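PDB 4PSM: ssDNA binding protein, which binds single-stranded DNA, entrapping it in a tunnel system formed between its subunits. Local coordinates for the interface of chains A and B. Residues are numbered along the deposited sequence; one frame, centred on the assembly and turned at random. Chains: chain A/B, ssDNA binding protein.

Contact 1: the interface of chains A and B. Residues chain A 24, 28, 33-34, 37; chain B 139, 146, 148.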
ATOM      1  N   PHE A  24       7.902  -3.294 -27.235  1.00 16.02           N
ATOM      2  CA  PHE A  24       7.668  -3.772 -25.867  1.00 45.90           C
ATOM      3  C   PHE A  24       6.436  -4.659 -25.778  1.00 47.17           C
ATOM      4  O   PHE A  24       6.442  -5.680 -25.091  1.00 37.88           O
ATOM      5  CB  PHE A  24       7.507  -2.615 -24.883  1.00 23.24           C
ATOM      6  CG  PHE A  24       8.785  -2.168 -24.264  1.00 34.53           C
ATOM      7  CD1 PHE A  24       9.454  -2.985 -23.363  1.00 19.81           C
ATOM      8  CD2 PHE A  24       9.313  -0.927 -24.560  1.00 15.28           C
ATOM      9  CE1 PHE A  24      10.640  -2.579 -22.794  1.00 21.45           C
ATOM     10  CE2 PHE A  24      10.507  -0.509 -23.977  1.00 32.07           C
ATOM     11  CZ  PHE A  24      11.166  -1.338 -23.095  1.00 31.74           C
ATOM     12  N   ARG A  28       6.710  -8.906 -25.252  1.00 50.09           N
ATOM     13  CA  ARG A  28       6.364  -9.099 -23.849  1.00 64.06           C
ATOM     14  C   ARG A  28       6.611 -10.536 -23.391  1.00 83.42           C
ATOM     15  O   ARG A  28       6.091 -11.487 -23.977  1.00 54.57           O
ATOM     16  CB  ARG A  28       4.902  -8.701 -23.634  1.00 55.16           C
ATOM     17  CG  ARG A  28       4.373  -8.815 -22.217  1.00 39.69           C
ATOM     18  CD  ARG A  28       5.140  -7.977 -21.222  1.00 62.01           C
ATOM     19  NE  ARG A  28       5.212  -6.581 -21.512  1.00 43.27           N
ATOM     20  CZ  ARG A  28       6.182  -5.709 -21.255  1.00 65.08           C
ATOM     21  NH1 ARG A  28       5.932  -4.471 -21.616  1.00 27.32           N
ATOM     22  NH2 ARG A  28       7.350  -6.007 -20.691  1.00 60.93           N
ATOM     23  N   PRO A  33      13.617  -6.161 -21.025  1.00 52.69           N
ATOM     24  CA  PRO A  33      13.407  -4.761 -21.412  1.00 52.28           C
ATOM     25  C   PRO A  33      14.658  -4.117 -22.000  1.00 52.74           C
ATOM     26  O   PRO A  33      14.565  -3.423 -23.014  1.00 64.34           O
ATOM     27  CB  PRO A  33      13.033  -4.088 -20.089  1.00 48.69           C
ATOM     28  CG  PRO A  33      12.387  -5.173 -19.304  1.00 59.52           C
ATOM     29  CD  PRO A  33      13.132  -6.439 -19.662  1.00 32.08           C
ATOM     30  N   GLU A  34      15.812  -4.344 -21.375  1.00 32.71           N
ATOM     31  CA  GLU A  34      17.054  -3.746 -21.854  1.00 56.42           C
ATOM     32  C   GLU A  34      17.332  -4.133 -23.303  1.00 56.15           C
ATOM     33  O   GLU A  34      17.913  -3.360 -24.059  1.00 40.06           O
ATOM     34  CB  GLU A  34      18.242  -4.123 -20.959  1.00 53.86           C
ATOM     35  CG  GLU A  34      18.017  -5.360 -20.101  1.00 92.98           C
ATOM     36  CD  GLU A  34      17.189  -5.072 -18.858  1.00 94.62           C
ATOM     37  OE1 GLU A  34      16.396  -5.950 -18.457  1.00 69.16           O
ATOM     38  OE2 GLU A  34      17.337  -3.969 -18.281  1.00 84.10           O
ATOM     39  N   VAL A  37      14.933  -2.027 -25.478  1.00 50.76           N
ATOM     40  CA  VAL A  37      15.463  -0.675 -25.572  1.00 55.56           C
ATOM     41  C   VAL A  37      16.626  -0.638 -26.552  1.00 47.85           C
ATOM     42  O   VAL A  37      16.752   0.280 -27.358  1.00 53.78           O
ATOM     43  CB  VAL A  37      15.921  -0.154 -24.199  1.00 38.60           C
ATOM     44  CG1 VAL A  37      16.842   1.052 -24.354  1.00 31.38           C
ATOM     45  CG2 VAL A  37      14.717   0.195 -23.346  1.00 52.28           C
TER
ATOM     46  N   GLN B 139       6.574   1.516 -20.752  1.00 27.98           N
ATOM     47  CA  GLN B 139       7.154   0.837 -21.898  1.00 49.14           C
ATOM     48  C   GLN B 139       6.221   0.832 -23.103  1.00 64.84           C
ATOM     49  O   GLN B 139       6.664   0.976 -24.241  1.00 43.31           O
ATOM     50  CB  GLN B 139       7.478  -0.613 -21.537  1.00 27.50           C
ATOM     51  CG  GLN B 139       8.475  -0.767 -20.421  1.00 40.23           C
ATOM     52  CD  GLN B 139       8.589  -2.207 -19.969  1.00 45.97           C
ATOM     53  OE1 GLN B 139       7.702  -3.031 -20.222  1.00 26.78           O
ATOM     54  NE2 GLN B 139       9.689  -2.522 -19.310  1.00 26.53           N
ATOM     55  N   LEU B 146      12.933   4.880 -19.201  1.00 55.63           N
ATOM     56  CA  LEU B 146      12.655   3.612 -18.539  1.00 45.98           C
ATOM     57  C   LEU B 146      13.740   3.249 -17.529  1.00 63.63           C
ATOM     58  O   LEU B 146      14.877   3.715 -17.627  1.00 48.41           O
ATOM     59  CB  LEU B 146      12.512   2.486 -19.568  1.00 37.88           C
ATOM     60  CG  LEU B 146      11.484   2.693 -20.685  1.00 54.88           C
ATOM     61  CD1 LEU B 146      11.461   1.541 -21.684  1.00 55.21           C
ATOM     62  CD2 LEU B 146      10.084   3.035 -20.187  1.00 46.08           C
ATOM     63  N   SER B 148      14.992   0.378 -17.356  1.00 65.75           N
ATOM     64  CA  SER B 148      15.882  -0.518 -18.084  1.00 77.43           C
ATOM     65  C   SER B 148      16.800   0.237 -19.044  1.00 90.84           C
ATOM     66  O   SER B 148      17.489  -0.371 -19.866  1.00 85.14           O
ATOM     67  CB  SER B 148      15.068  -1.557 -18.855  1.00 46.98           C
ATOM     68  OG  SER B 148      14.274  -0.945 -19.852  1.00 77.06           O
TER

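Contact 2: the interface of chains A and B. Residues chain A 110, 113-114; chain B 142-144.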
ATOM      1  N   GLU A 110       1.206  11.303 -20.386  1.00 47.15           N
ATOM      2  CA  GLU A 110       2.469  11.026 -19.712  1.00 50.23           C
ATOM      3  C   GLU A 110       2.604  11.738 -18.373  1.00 40.76           C
ATOM      4  O   GLU A 110       3.243  11.216 -17.461  1.00 56.67           O
ATOM      5  CB  GLU A 110       3.646  11.380 -20.607  1.00 36.43           C
ATOM      6  CG  GLU A 110       3.810  10.438 -21.779  1.00 61.87           C
ATOM      7  CD  GLU A 110       5.022  10.767 -22.624  1.00 77.51           C
ATOM      8  OE1 GLU A 110       5.761  11.708 -22.263  1.00 46.55           O
ATOM      9  OE2 GLU A 110       5.236  10.081 -23.647  1.00 88.87           O
ATOM     10  N   VAL A 113       0.909   9.434 -16.097  1.00 46.62           N
ATOM     11  CA  VAL A 113       1.725   8.271 -15.803  1.00 32.25           C
ATOM     12  C   VAL A 113       2.829   8.600 -14.802  1.00 56.34           C
ATOM     13  O   VAL A 113       3.136   7.802 -13.920  1.00 39.40           O
ATOM     14  CB  VAL A 113       2.356   7.695 -17.088  1.00 32.95           C
ATOM     15  CG1 VAL A 113       3.409   6.640 -16.747  1.00 25.46           C
ATOM     16  CG2 VAL A 113       1.287   7.103 -17.972  1.00 20.80           C
ATOM     17  N   LYS A 114       3.431   9.775 -14.946  1.00 39.52           N
ATOM     18  CA  LYS A 114       4.472  10.211 -14.023  1.00 39.04           C
ATOM     19  C   LYS A 114       3.908  10.416 -12.616  1.00 62.07           C
ATOM     20  O   LYS A 114       4.568  10.104 -11.623  1.00 45.71           O
ATOM     21  CB  LYS A 114       5.139  11.493 -14.518  1.00 27.70           C
ATOM     22  CG  LYS A 114       5.952  11.303 -15.786  1.00 56.34           C
ATOM     23  CD  LYS A 114       6.800  12.529 -16.109  1.00 51.91           C
ATOM     24  CE  LYS A 114       5.976  13.651 -16.700  1.00 66.89           C
ATOM     25  NZ  LYS A 114       6.831  14.827 -17.019  1.00 80.44           N
TER
ATOM     26  N   THR B 142       4.119   5.116 -23.552  1.00 34.79           N
ATOM     27  CA  THR B 142       4.803   6.397 -23.387  1.00 51.92           C
ATOM     28  C   THR B 142       6.209   6.393 -23.976  1.00 26.49           C
ATOM     29  O   THR B 142       6.750   5.340 -24.320  1.00 35.93           O
ATOM     30  CB  THR B 142       4.906   6.825 -21.883  1.00 53.32           C
ATOM     31  OG1 THR B 142       6.047   6.211 -21.267  1.00 32.64           O
ATOM     32  CG2 THR B 142       3.647   6.461 -21.111  1.00 29.50           C
ATOM     33  N   GLY B 143       6.801   7.580 -24.064  1.00 28.16           N
ATOM     34  CA  GLY B 143       8.211   7.705 -24.379  1.00 30.80           C
ATOM     35  C   GLY B 143       9.056   8.037 -23.158  1.00 52.47           C
ATOM     36  O   GLY B 143      10.193   8.493 -23.295  1.00 40.38           O
ATOM     37  N   LEU B 144       8.510   7.808 -21.962  1.00 47.91           N
ATOM     38  CA  LEU B 144       9.225   8.145 -20.720  1.00 61.59           C
ATOM     39  C   LEU B 144      10.509   7.342 -20.526  1.00 33.33           C
ATOM     40  O   LEU B 144      10.594   6.179 -20.921  1.00 31.26           O
ATOM     41  CB  LEU B 144       8.326   7.981 -19.486  1.00 35.89           C
ATOM     42  CG  LEU B 144       7.166   8.977 -19.473  1.00 48.15           C
ATOM     43  CD1 LEU B 144       6.054   8.689 -18.468  1.00 37.53           C
ATOM     44  CD2 LEU B 144       7.581  10.452 -19.515  1.00 27.57           C
TER

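Contact 1: the interface of chains A and B
With CG of B:Gln139 turned anti to its own carbonyl carbon (chi1 -61°) and the chain extended beyond it, the side chain lies across A:Phe24 and carries its amide to A:Arg28. The guanidinium comes to meet it through bends at chi2 and chi3 of the arginine. In this archaeal ThermoDBP-related protein the patch joins helices 15-26 and 33-53 and the loop between them in one subunit to the end of the long helix 93-141 and the C-terminal tail of the other. B:Gln139 CB sits over one face of the phenyl ring, 3.5 Å from the ring centroid of A:Phe24, and the amide stacks on the same ring with the planes 12° apart. Beyond the ring, OE1 of B:Gln139 accepts a hydrogen bond from A:Arg28 NH1 at 2.7 Å, meeting the carbonyl oxygen almost end-on, with the oxygen tilted from the guanidinium plane; NH2 adds a weak one. Guanidinium and amide are nearly coplanar, and the bond and the stack together are likely to limit rotation of the amide. At the CE2-CZ rim, on the same side of the ring as the glutamine, methyl CD1 of B:Leu146 abuts CZ and CE2 and also approaches A:Val37 CG2, at 3.9 Å. Replacing A:Phe24 by an alanine is likely to leave the B:Gln139 amide without its stacking surface and B:Leu146 CD1 without its aromatic partner. Farther along the tail, B:Ser148 rests on the start of helix 33-53, its CB 3.5 Å from A:Pro33 CB and 3.4 Å from the carboxylate OE2 of A:Glu34.

Contact 2: the interface of chains A and B
B:Leu144 packs its two methyls against one side of the long helix 93-141 of chain A, at the apolar centre of a contact in the ThermoDBP-related family, where the long coiled-coil helix of one subunit receives the chain that leaves the long helix of the other. CD1 of the leucine reaches into the angle between two neighbouring helix residues, 3.7 Å from A:Lys114 CG and 3.8 Å from A:Val113 CG1. The lysine thus contributes the aliphatic start of its chain, crossing the leucine at a slant before bending at chi3. A:Val113 and B:Leu144 run past each other in opposite directions, whereas the other valine methyl, CG2, points tip to tip at B:Thr142 CG2, 4.0 Å away. That threonine methyl is turned roughly opposite its carbonyl carbon, toward the helix of chain A, while OG1 occupies the position between backbone N and carbonyl carbon (chi1 84°). Turned there, the hydroxyl accepts a hydrogen bond from the backbone N of B:Leu144 at 3.0 Å, bracing the turn that presents the leucine. A:Glu110 forms the polar rim. Its extended chain lays CG beside B:Thr142 CB, at 3.8 Å, and brings carboxylate oxygen OE1 close to B:Leu144 CD2. The other oxygen, OE2, takes an almost straight hydrogen bond from B:Gly143 N, 3.0 Å long and 178° at the hydrogen. This N-H approaches from above the carboxylate plane, 48° out of it. The bond satisfies a backbone donor just past the helix end and ties the leaving chain to the partner helix.

About 13 Å separates the C-alpha centres of contact 1 and contact 2, which share no residue. On the chain B side they follow one continuous stretch, with segment 142-144 of contact 2 lying between the residues that serve contact 1. On the chain A side contact 1 engages helices 15-26 and 33-53 and A:Arg28 of the intervening loop, contact 2 the long helix. Helix 93-141 thus enters both, through its B:Gln139 end in contact 1 and its A:Glu110 to A:Lys114 stretch in contact 2. The tail of B bridges the coiled-coil helix and N-terminal domain of A, and two-fold symmetry repeats this clasp at the other end of the A-B pair.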